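Local coordinates for protein actibind (Aspergillus niger, PDB 3D3Z) that probably cleaves RNA as a T2-family ribonuclease, without strict base specificity but with a preference for adenylic acid, at residues Q32-D37 and K148-Y153; W36-S41 and K231-Y236; D46-H51 and G194-L199. One frame throughout, in Å; residues are numbered along the deposited sequence.

Contact 1: Q32-D37 and K148-Y153. With D3Z (1-(5-deoxy-beta-L-xylofuranosyl)pyrimidine-2,4(1H,3H)-dione), chain E.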
loop_
_atom_site.group_PDB
_atom_site.type_symbol
_atom_site.label_atom_id
_atom_site.label_comp_id
_atom_site.label_asym_id
_atom_site.label_seq_id
_atom_site.Cartn_x
_atom_site.Cartn_y
_atom_site.Cartn_z
ATOM N N GLN A 32 3.284 1.734 -0.291
ATOM C CA GLN A 32 2.042 1.403 0.397
ATOM C C GLN A 32 1.084 2.575 0.164
ATOM O O GLN A 32 1.287 3.682 0.639
ATOM C CB GLN A 32 2.229 1.132 1.879
ATOM C CG GLN A 32 1.114 0.255 2.517
ATOM C CD GLN A 32 -0.254 0.932 2.622
ATOM O OE1 GLN A 32 -0.473 1.828 3.455
ATOM N NE2 GLN A 32 -1.244 0.401 1.861
ATOM N N THR A 33 0.024 2.296 -0.593
ATOM C CA THR A 33 -0.888 3.365 -1.056
ATOM C C THR A 33 -2.237 3.261 -0.338
ATOM O O THR A 33 -2.690 2.161 0.006
ATOM C CB THR A 33 -1.069 3.319 -2.569
ATOM O OG1 THR A 33 -1.643 2.063 -2.940
ATOM C CG2 THR A 33 0.274 3.462 -3.223
ATOM N N GLN A 34 -2.849 4.418 -0.082
ATOM C CA GLN A 34 -4.091 4.505 0.645
ATOM C C GLN A 34 -5.133 5.443 0.002
ATOM O O GLN A 34 -4.793 6.347 -0.746
ATOM C CB GLN A 34 -3.782 4.989 2.066
ATOM C CG GLN A 34 -2.821 4.123 2.824
ATOM C CD GLN A 34 -2.564 4.616 4.232
ATOM O OE1 GLN A 34 -3.293 5.497 4.744
ATOM N NE2 GLN A 34 -1.613 3.972 4.912
ATOM N N PHE A 35 -6.406 5.236 0.329
ATOM C CA PHE A 35 -7.492 6.088 -0.123
ATOM C C PHE A 35 -8.227 6.758 1.023
ATOM O O PHE A 35 -8.350 6.170 2.062
ATOM C CB PHE A 35 -8.573 5.208 -0.734
ATOM C CG PHE A 35 -8.295 4.793 -2.120
ATOM C CD1 PHE A 35 -7.882 5.715 -3.051
ATOM C CD2 PHE A 35 -8.522 3.483 -2.529
ATOM C CE1 PHE A 35 -7.686 5.345 -4.340
ATOM C CE2 PHE A 35 -8.313 3.123 -3.833
ATOM C CZ PHE A 35 -7.897 4.050 -4.729
ATOM N N TRP A 36 -8.736 7.959 0.759
ATOM C CA TRP A 36 -9.790 8.600 1.547
ATOM C C TRP A 36 -11.062 8.690 0.648
ATOM O O TRP A 36 -11.188 9.588 -0.217
ATOM C CB TRP A 36 -9.298 9.990 2.056
ATOM C CG TRP A 36 -10.305 10.657 2.908
ATOM C CD1 TRP A 36 -11.133 11.731 2.573
ATOM C CD2 TRP A 36 -10.631 10.302 4.245
ATOM N NE1 TRP A 36 -11.955 12.026 3.632
ATOM C CE2 TRP A 36 -11.647 11.196 4.680
ATOM C CE3 TRP A 36 -10.146 9.337 5.139
ATOM C CZ2 TRP A 36 -12.201 11.118 5.943
ATOM C CZ3 TRP A 36 -10.704 9.269 6.413
ATOM C CH2 TRP A 36 -11.713 10.159 6.802
ATOM N N ASP A 37 -11.972 7.724 0.789
ATOM C CA ASP A 37 -13.148 7.617 -0.043
ATOM C C ASP A 37 -14.302 8.279 0.707
ATOM O O ASP A 37 -14.752 7.775 1.732
ATOM C CB ASP A 37 -13.491 6.142 -0.354
ATOM C CG ASP A 37 -12.496 5.454 -1.303
ATOM O OD1 ASP A 37 -11.725 6.130 -2.024
ATOM O OD2 ASP A 37 -12.494 4.181 -1.331
ATOM N N LYS A 148 -1.197 -1.346 8.587
ATOM C CA LYS A 148 -1.436 -1.168 10.029
ATOM C C LYS A 148 -0.427 -0.226 10.683
ATOM O O LYS A 148 -0.716 0.384 11.704
ATOM C CB LYS A 148 -1.452 -2.501 10.772
ATOM C CG LYS A 148 -2.696 -3.310 10.505
ATOM C CD LYS A 148 -2.511 -4.698 10.982
ATOM C CE LYS A 148 -3.798 -5.387 11.049
ATOM N NZ LYS A 148 -3.668 -6.680 11.765
ATOM N N THR A 149 0.743 -0.093 10.108
ATOM C CA THR A 149 1.747 0.745 10.738
ATOM C C THR A 149 1.629 2.215 10.281
ATOM O O THR A 149 2.427 3.058 10.698
ATOM C CB THR A 149 3.184 0.243 10.438
ATOM O OG1 THR A 149 3.466 0.379 9.052
ATOM C CG2 THR A 149 3.411 -1.240 10.882
ATOM N N LEU A 150 0.683 2.502 9.384
ATOM C CA LEU A 150 0.615 3.798 8.676
ATOM C C LEU A 150 -0.765 4.392 8.837
ATOM O O LEU A 150 -1.486 4.520 7.854
ATOM C CB LEU A 150 0.914 3.560 7.186
ATOM C CG LEU A 150 2.337 3.149 6.870
ATOM C CD1 LEU A 150 2.448 2.620 5.456
ATOM C CD2 LEU A 150 3.282 4.326 7.089
ATOM N N ASP A 151 -1.140 4.681 10.086
ATOM C CA ASP A 151 -2.453 5.206 10.423
ATOM C C ASP A 151 -2.453 6.740 10.150
ATOM O O ASP A 151 -2.274 7.562 11.046
ATOM C CB ASP A 151 -2.820 4.879 11.862
ATOM C CG ASP A 151 -4.203 5.361 12.256
ATOM O OD1 ASP A 151 -4.935 5.996 11.464
ATOM O OD2 ASP A 151 -4.569 5.130 13.425
ATOM N N SER A 152 -2.660 7.052 8.883
ATOM C CA SER A 152 -2.813 8.399 8.329
ATOM C C SER A 152 -3.832 9.251 9.076
ATOM O O SER A 152 -3.541 10.397 9.421
ATOM C CB SER A 152 -3.213 8.235 6.846
ATOM O OG SER A 152 -2.191 7.567 6.149
ATOM N N TYR A 153 -5.029 8.727 9.327
ATOM C CA TYR A 153 -6.049 9.500 10.036
ATOM C C TYR A 153 -5.560 10.023 11.384
ATOM O O TYR A 153 -5.759 11.208 11.695
ATOM C CB TYR A 153 -7.326 8.724 10.257
ATOM C CG TYR A 153 -8.420 9.586 10.834
ATOM C CD1 TYR A 153 -9.364 10.156 9.994
ATOM C CD2 TYR A 153 -8.489 9.888 12.214
ATOM C CE1 TYR A 153 -10.363 10.945 10.475
ATOM C CE2 TYR A 153 -9.503 10.720 12.711
ATOM C CZ TYR A 153 -10.429 11.246 11.820
ATOM O OH TYR A 153 -11.461 12.062 12.232
HETATM N N1 D3Z E . -10.880 1.965 -7.183
HETATM C C2 D3Z E . -11.584 0.819 -6.764
HETATM N N3 D3Z E . -11.938 0.697 -5.489
HETATM C C4 D3Z E . -11.636 1.627 -4.581
HETATM C C5 D3Z E . -10.950 2.743 -4.982
HETATM C C6 D3Z E . -10.570 2.908 -6.307
HETATM O O2 D3Z E . -11.889 -0.087 -7.567
HETATM O O4 D3Z E . -11.969 1.530 -3.381
HETATM C "C1'" D3Z E . -10.471 2.121 -8.556
HETATM C "C2'" D3Z E . -10.375 0.716 -9.115
HETATM O "O2'" D3Z E . -11.414 0.505 -10.088
HETATM C "C3'" D3Z E . -8.958 0.573 -9.641
HETATM C "C4'" D3Z E . -8.265 1.904 -9.411
HETATM O "O3'" D3Z E . -8.261 -0.440 -8.934
HETATM O "O4'" D3Z E . -9.162 2.713 -8.624
HETATM C "C5'" D3Z E . -6.926 1.671 -8.723
HETATM O O HOH W 1 -4.472 4.612 7.385
#
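Gln34 leaves its strand toward Leu150 and Ser152 with CG anti to its own carbonyl carbon (chi1 -58°). A fully extended chi2 of -179° then places CD ahead, and the amide lands between the backbone of Leu150 and the hydroxyl of Ser152. Gln32 behaves differently: its chain bends at chi2, which turns CD back, and OE1 on that CD accepts from Gln34.

Both N-H groups of the Gln34 amide are used, and each acceptor lies close to the amide plane. NE2 of Gln34 donates to Leu150 O at 3.0 Å, an almost straight bond (170° at the hydrogen) that arrives on a lone pair in the carbonyl plane. The other bond joins NE2 of Gln34 to OE1 of Gln32 at 2.8 Å, with NE2 nearly in line with that C=O. On the far side of the amide, Ser152 OG donates to Gln34 OE1 at 2.7 Å from above the carbonyl plane. Ser152 OG also bonds Tyr201 OH in strand 195-206. Water 1 sits 3.0 Å from both Gln34 OE1 and Leu150 O.

Leu150 and Gln32 slide past each other in opposite directions, with Leu150 CD1 3.6 Å from Gln32 OE1. Farther along, an apolar contact brings Trp36 CZ3 to the edge of the Tyr153 ring at CD1, 3.9 Å away. Next to Gln34 in the strand, Phe35 stacks on His51 and borders the bound uracil-type ligand.

The contact pins strand 29-35 to the turn that leads into helix 152-158, where Asp151 is the N-cap. The Gln34 amide is buried, and its partners differ at its two ends: acceptors at NE2, a hydroxyl donor at OE1. This pattern fixes which way round the amide sits and satisfies its polar atoms away from bulk solvent.

Contact 2: W36-S41 and K231-Y236. With EDO (1,2-ethanediol), chain G.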
loop_
_atom_site.group_PDB
_atom_site.type_symbol
_atom_site.label_atom_id
_atom_site.label_comp_id
_atom_site.label_asym_id
_atom_site.label_seq_id
_atom_site.Cartn_x
_atom_site.Cartn_y
_atom_site.Cartn_z
ATOM N N TRP A 36 -8.736 7.959 0.759
ATOM C CA TRP A 36 -9.790 8.600 1.547
ATOM C C TRP A 36 -11.062 8.690 0.648
ATOM O O TRP A 36 -11.188 9.588 -0.217
ATOM C CB TRP A 36 -9.298 9.990 2.056
ATOM C CG TRP A 36 -10.305 10.657 2.908
ATOM C CD1 TRP A 36 -11.133 11.731 2.573
ATOM C CD2 TRP A 36 -10.631 10.302 4.245
ATOM N NE1 TRP A 36 -11.955 12.026 3.632
ATOM C CE2 TRP A 36 -11.647 11.196 4.680
ATOM C CE3 TRP A 36 -10.146 9.337 5.139
ATOM C CZ2 TRP A 36 -12.201 11.118 5.943
ATOM C CZ3 TRP A 36 -10.704 9.269 6.413
ATOM C CH2 TRP A 36 -11.713 10.159 6.802
ATOM N N ASP A 37 -11.972 7.724 0.789
ATOM C CA ASP A 37 -13.148 7.617 -0.043
ATOM C C ASP A 37 -14.302 8.279 0.707
ATOM O O ASP A 37 -14.752 7.775 1.732
ATOM C CB ASP A 37 -13.491 6.142 -0.354
ATOM C CG ASP A 37 -12.496 5.454 -1.303
ATOM O OD1 ASP A 37 -11.725 6.130 -2.024
ATOM O OD2 ASP A 37 -12.494 4.181 -1.331
ATOM N N TYR A 38 -14.736 9.469 0.245
ATOM C CA TYR A 38 -15.823 10.257 0.915
ATOM C C TYR A 38 -17.144 10.313 0.083
ATOM O O TYR A 38 -18.288 10.379 0.637
ATOM C CB TYR A 38 -15.292 11.672 1.284
ATOM C CG TYR A 38 -14.811 12.400 0.077
ATOM C CD1 TYR A 38 -13.460 12.325 -0.310
ATOM C CD2 TYR A 38 -15.716 13.039 -0.781
ATOM C CE1 TYR A 38 -13.018 12.906 -1.486
ATOM C CE2 TYR A 38 -15.276 13.651 -1.959
ATOM C CZ TYR A 38 -13.924 13.598 -2.291
ATOM O OH TYR A 38 -13.510 14.153 -3.486
ATOM N N ASP A 39 -17.044 10.196 -1.240
ATOM C CA ASP A 39 -18.248 10.187 -2.040
ATOM C C ASP A 39 -18.166 9.242 -3.225
ATOM O O ASP A 39 -17.717 9.647 -4.278
ATOM C CB ASP A 39 -18.605 11.623 -2.527
ATOM C CG ASP A 39 -19.929 11.675 -3.331
ATOM O OD1 ASP A 39 -20.627 10.645 -3.428
ATOM O OD2 ASP A 39 -20.295 12.758 -3.889
ATOM N N PRO A 40 -18.613 7.980 -3.060
ATOM C CA PRO A 40 -19.206 7.395 -1.858
ATOM C C PRO A 40 -18.148 7.087 -0.796
ATOM O O PRO A 40 -16.986 6.791 -1.092
ATOM C CB PRO A 40 -19.845 6.106 -2.384
ATOM C CG PRO A 40 -18.990 5.736 -3.560
ATOM C CD PRO A 40 -18.493 6.987 -4.151
ATOM N N SER A 41 -18.575 7.162 0.443
ATOM C CA SER A 41 -17.769 6.776 1.585
ATOM C C SER A 41 -17.686 5.229 1.827
ATOM O O SER A 41 -18.627 4.475 1.556
ATOM C CB SER A 41 -18.346 7.402 2.848
ATOM O OG SER A 41 -18.283 8.805 2.849
ATOM N N LYS A 231 -9.482 20.534 0.936
ATOM C CA LYS A 231 -10.591 20.031 1.699
ATOM C C LYS A 231 -10.302 18.606 2.168
ATOM O O LYS A 231 -9.672 17.835 1.465
ATOM C CB LYS A 231 -11.872 20.014 0.879
ATOM C CG LYS A 231 -12.179 21.343 0.215
ATOM C CD LYS A 231 -13.505 21.317 -0.507
ATOM C CE LYS A 231 -13.428 20.568 -1.835
ATOM N NZ LYS A 231 -14.784 19.908 -2.091
ATOM N N TYR A 232 -10.768 18.311 3.370
ATOM C CA TYR A 232 -10.722 16.975 3.963
ATOM C C TYR A 232 -12.168 16.565 4.244
ATOM O O TYR A 232 -12.687 16.789 5.338
ATOM C CB TYR A 232 -9.878 17.023 5.220
ATOM C CG TYR A 232 -9.395 15.715 5.833
ATOM C CD1 TYR A 232 -9.637 14.461 5.250
ATOM C CD2 TYR A 232 -8.628 15.754 7.000
ATOM C CE1 TYR A 232 -9.141 13.295 5.849
ATOM C CE2 TYR A 232 -8.130 14.607 7.586
ATOM C CZ TYR A 232 -8.394 13.377 7.007
ATOM O OH TYR A 232 -7.897 12.247 7.633
ATOM N N PRO A 233 -12.873 16.081 3.215
ATOM C CA PRO A 233 -14.320 15.876 3.393
ATOM C C PRO A 233 -14.674 14.784 4.407
ATOM O O PRO A 233 -13.997 13.739 4.432
ATOM C CB PRO A 233 -14.813 15.549 1.982
ATOM C CG PRO A 233 -13.711 15.950 1.059
ATOM C CD PRO A 233 -12.453 15.806 1.823
ATOM N N PRO A 234 -15.661 15.056 5.293
ATOM C CA PRO A 234 -16.112 14.059 6.239
ATOM C C PRO A 234 -16.792 12.888 5.517
ATOM O O PRO A 234 -17.487 13.093 4.534
ATOM C CB PRO A 234 -17.112 14.835 7.135
ATOM C CG PRO A 234 -16.806 16.267 6.922
ATOM C CD PRO A 234 -16.389 16.339 5.483
ATOM N N LYS A 235 -16.504 11.661 5.967
ATOM C CA LYS A 235 -17.213 10.490 5.447
ATOM C C LYS A 235 -18.640 10.464 5.984
ATOM O O LYS A 235 -18.869 10.926 7.094
ATOM C CB LYS A 235 -16.466 9.197 5.786
ATOM C CG LYS A 235 -15.098 9.090 5.176
ATOM C CD LYS A 235 -14.545 7.688 5.433
ATOM C CE LYS A 235 -13.319 7.389 4.661
ATOM N NZ LYS A 235 -12.730 6.093 5.089
ATOM N N TYR A 236 -19.565 9.917 5.201
ATOM C CA TYR A 236 -20.959 9.667 5.630
ATOM C C TYR A 236 -21.595 11.009 6.046
ATOM O O TYR A 236 -22.347 11.073 6.980
ATOM C CB TYR A 236 -21.012 8.617 6.778
ATOM C CG TYR A 236 -20.250 7.317 6.437
ATOM C CD1 TYR A 236 -20.669 6.474 5.415
ATOM C CD2 TYR A 236 -19.095 6.943 7.155
ATOM C CE1 TYR A 236 -19.921 5.331 5.082
ATOM C CE2 TYR A 236 -18.357 5.806 6.838
ATOM C CZ TYR A 236 -18.764 5.006 5.793
ATOM O OH TYR A 236 -18.096 3.861 5.492
HETATM C C1 EDO G . -13.961 7.604 -4.685
HETATM O O1 EDO G . -14.811 7.582 -3.536
HETATM C C2 EDO G . -14.741 7.363 -5.978
HETATM O O2 EDO G . -15.531 8.523 -6.242
HETATM O O HOH W 2 -11.441 5.322 2.505
#
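Lys235 NZ, close to the Trp36 ring, is gripped by the backbone oxygens of Asp42, Pro44 and Ser47. It also donates to water 2 at 3.0 Å, and that water accepts from Asp37 N. The extended lysine chain crosses one face of the Trp36 indole. Its CE lies 3.7 Å from the centroid of the six-membered ring, a CH-pi contact, while NZ makes an off-centre cation-pi contact.

The opposite face takes the edge of Tyr232, a T-shaped pair with planes at 64°. Tyr232 CE1 comes within 3.5 Å of Trp36 CE2, and its OH bonds Trp48 NE1. In the plane of the indole, Trp36 NE1 donates to Pro233 O at 2.8 Å.

Pro233 also serves Tyr38: its CG sits over the ring, 3.7 Å from the centroid. At the far end, Tyr236 N donates to Ser41 OG at 2.9 Å, and Ser41 OG in turn donates to Tyr38 O. Ser41 CB packs over the Tyr236 ring.

The C-terminal tail is thus clasped to the loop after strand 29-35. That loop carries Asp37, part of the ligand pocket of this T2 ribonuclease.

Contact 3: D46-H51 and G194-L199. Unlike the reference sequence in segment 46-51: Asp46 (reference Gly). With D3Z (1-(5-deoxy-beta-L-xylofuranosyl)pyrimidine-2,4(1H,3H)-dione), chain E.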
loop_
_atom_site.group_PDB
_atom_site.type_symbol
_atom_site.label_atom_id
_atom_site.label_comp_id
_atom_site.label_asym_id
_atom_site.label_seq_id
_atom_site.Cartn_x
_atom_site.Cartn_y
_atom_site.Cartn_z
ATOM N N ASP A 46 -13.288 7.273 10.603
ATOM C CA ASP A 46 -12.018 7.802 11.104
ATOM C C ASP A 46 -10.797 6.954 10.723
ATOM O O ASP A 46 -9.811 6.852 11.471
ATOM C CB ASP A 46 -12.085 7.963 12.627
ATOM C CG ASP A 46 -12.323 6.669 13.358
ATOM O OD1 ASP A 46 -12.703 5.612 12.760
ATOM O OD2 ASP A 46 -12.140 6.714 14.580
ATOM N N SER A 47 -10.837 6.381 9.529
ATOM C CA SER A 47 -9.681 5.702 9.001
ATOM C C SER A 47 -9.662 5.822 7.507
ATOM O O SER A 47 -10.682 5.762 6.853
ATOM C CB SER A 47 -9.665 4.199 9.387
ATOM O OG SER A 47 -8.494 3.553 8.871
ATOM N N TRP A 48 -8.465 5.941 6.992
ATOM C CA TRP A 48 -8.203 5.746 5.589
ATOM C C TRP A 48 -8.287 4.239 5.346
ATOM O O TRP A 48 -8.354 3.441 6.304
ATOM C CB TRP A 48 -6.827 6.291 5.237
ATOM C CG TRP A 48 -6.738 7.821 5.250
ATOM C CD1 TRP A 48 -6.996 8.665 6.293
ATOM C CD2 TRP A 48 -6.351 8.647 4.147
ATOM N NE1 TRP A 48 -6.812 9.990 5.886
ATOM C CE2 TRP A 48 -6.409 10.001 4.577
ATOM C CE3 TRP A 48 -5.992 8.378 2.829
ATOM C CZ2 TRP A 48 -6.123 11.066 3.725
ATOM C CZ3 TRP A 48 -5.704 9.454 1.974
ATOM C CH2 TRP A 48 -5.770 10.766 2.426
ATOM N N THR A 49 -8.300 3.879 4.065
ATOM C CA THR A 49 -8.346 2.485 3.590
ATOM C C THR A 49 -7.176 2.179 2.642
ATOM O O THR A 49 -6.469 3.071 2.174
ATOM C CB THR A 49 -9.662 2.213 2.899
ATOM O OG1 THR A 49 -9.908 3.187 1.890
ATOM C CG2 THR A 49 -10.799 2.278 3.916
ATOM N N ILE A 50 -6.980 0.890 2.361
ATOM C CA ILE A 50 -5.930 0.380 1.522
ATOM C C ILE A 50 -6.300 0.520 0.058
ATOM O O ILE A 50 -7.409 0.220 -0.369
ATOM C CB ILE A 50 -5.612 -1.177 1.768
ATOM C CG1 ILE A 50 -5.201 -1.428 3.248
ATOM C CG2 ILE A 50 -4.563 -1.685 0.756
ATOM C CD1 ILE A 50 -5.268 -2.914 3.755
ATOM N N HIS A 51 -5.345 0.994 -0.704
ATOM C CA HIS A 51 -5.366 0.900 -2.148
ATOM C C HIS A 51 -4.518 -0.322 -2.575
ATOM O O HIS A 51 -4.982 -1.189 -3.278
ATOM C CB HIS A 51 -4.849 2.207 -2.770
ATOM C CG HIS A 51 -5.011 2.299 -4.268
ATOM N ND1 HIS A 51 -4.746 3.468 -4.956
ATOM C CD2 HIS A 51 -5.432 1.404 -5.198
ATOM C CE1 HIS A 51 -4.982 3.277 -6.247
ATOM N NE2 HIS A 51 -5.424 2.038 -6.415
ATOM N N GLY A 194 -9.830 19.270 -5.561
ATOM C CA GLY A 194 -9.409 19.970 -4.337
ATOM C C GLY A 194 -9.603 19.289 -2.995
ATOM O O GLY A 194 -9.436 19.924 -1.947
ATOM N N ALA A 195 -9.921 17.989 -2.988
ATOM C CA ALA A 195 -10.093 17.239 -1.734
ATOM C C ALA A 195 -8.991 16.164 -1.593
ATOM O O ALA A 195 -8.584 15.506 -2.554
ATOM C CB ALA A 195 -11.475 16.589 -1.660
ATOM N N LEU A 196 -8.525 16.026 -0.370
ATOM C CA LEU A 196 -7.580 15.013 0.048
ATOM C C LEU A 196 -8.227 13.621 -0.236
ATOM O O LEU A 196 -9.390 13.345 0.129
ATOM C CB LEU A 196 -7.203 15.286 1.533
ATOM C CG LEU A 196 -5.984 14.702 2.207
ATOM C CD1 LEU A 196 -4.690 15.031 1.489
ATOM C CD2 LEU A 196 -5.996 15.140 3.687
ATOM N N SER A 197 -7.469 12.813 -0.948
ATOM C CA SER A 197 -7.955 11.638 -1.668
ATOM C C SER A 197 -7.036 10.392 -1.605
ATOM O O SER A 197 -7.526 9.296 -1.435
ATOM C CB SER A 197 -8.139 12.017 -3.117
ATOM O OG SER A 197 -8.619 10.895 -3.798
ATOM N N GLN A 198 -5.732 10.563 -1.810
ATOM C CA GLN A 198 -4.779 9.444 -1.924
ATOM C C GLN A 198 -3.451 9.761 -1.237
ATOM O O GLN A 198 -3.018 10.937 -1.219
ATOM C CB GLN A 198 -4.508 9.152 -3.401
ATOM C CG GLN A 198 -5.751 8.656 -4.193
ATOM C CD GLN A 198 -5.414 8.029 -5.511
ATOM O OE1 GLN A 198 -4.526 7.187 -5.578
ATOM N NE2 GLN A 198 -6.130 8.443 -6.601
ATOM N N LEU A 199 -2.797 8.709 -0.749
ATOM C CA LEU A 199 -1.469 8.768 -0.121
ATOM C C LEU A 199 -0.608 7.599 -0.634
ATOM O O LEU A 199 -1.103 6.437 -0.789
ATOM C CB LEU A 199 -1.578 8.748 1.402
ATOM C CG LEU A 199 -2.303 9.874 2.158
ATOM C CD1 LEU A 199 -2.389 9.571 3.640
ATOM C CD2 LEU A 199 -1.616 11.248 1.920
HETATM N N1 D3Z E . -10.880 1.965 -7.183
HETATM C C2 D3Z E . -11.584 0.819 -6.764
HETATM N N3 D3Z E . -11.938 0.697 -5.489
HETATM C C4 D3Z E . -11.636 1.627 -4.581
HETATM C C5 D3Z E . -10.950 2.743 -4.982
HETATM C C6 D3Z E . -10.570 2.908 -6.307
HETATM O O2 D3Z E . -11.889 -0.087 -7.567
HETATM O O4 D3Z E . -11.969 1.530 -3.381
HETATM C "C1'" D3Z E . -10.471 2.121 -8.556
HETATM C "C2'" D3Z E . -10.375 0.716 -9.115
HETATM O "O2'" D3Z E . -11.414 0.505 -10.088
HETATM C "C3'" D3Z E . -8.958 0.573 -9.641
HETATM C "C4'" D3Z E . -8.265 1.904 -9.411
HETATM O "O3'" D3Z E . -8.261 -0.440 -8.934
HETATM O "O4'" D3Z E . -9.162 2.713 -8.624
HETATM C "C5'" D3Z E . -6.926 1.671 -8.723
HETATM O O HOH W 3 -3.802 5.585 -3.447
#
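Trp48 and Leu199 make the main apolar contact. Leu199 CD1 lies over one face of the indole, 3.7 Å from the centroid of the six-membered ring, in a CH-pi contact. Leu199 CG comes closer still to the rim, 3.4 Å from Trp48 CZ3. The two side chains cross at about a right angle. Leu196 takes the edge instead: its CG lies in the ring plane, 3.9 Å from Trp48 CZ2. The backbone of Gln198 also meets that edge, its C atom 3.9 Å from Trp48 CZ3. The indole nitrogen is bonded elsewhere, to Tyr232 OH.

In the antiparallel sheet of this T2 ribonuclease, strands 49-56 and 195-206 both pair with strand 29-35 and lie on either side of it. The contact therefore spans the intervening strand 29-35 through side chains, with no direct hydrogen bond. Ser197 and Gln198 together face Gly190, a classic beta bulge in strand 195-206.

The polar link runs through water. Gln198 points its CB away from His51, but chi2 of -164° carries CD outward, and OE1 ends 3.8 Å from His51 ND1. Water 3 bridges the two. It donates to Gln198 OE1 at 2.8 Å. The same water lies in the plane of the His51 ring, 2.8 Å from ND1. His51 is a predicted active-site residue and belongs to the ligand pocket.

Contacts 1 and 3 are buried and centred about 6 Å apart. Both involve the antiparallel sheet: contact 1 ties strand 29-35 to the start of a helix, and contact 3 reaches across strand 29-35, from strand 49-56 and the residue just before it to strand 195-206. Contact 2 is only partly buried, about 19 Å from the chain centre, and holds loop and tail alone. Contact 1 relies on an amide network, contact 3 on apolar packing plus a water bridge, and contact 2 on rings, prolines and a lysine. Trp36 belongs to contacts 1 and 2, and its ring meets Trp48 of contact 3. The segments also carry pocket residues: Phe35 and Asp37 in 32-37, with Asp37 shared by 36-41, and His51 in 46-51.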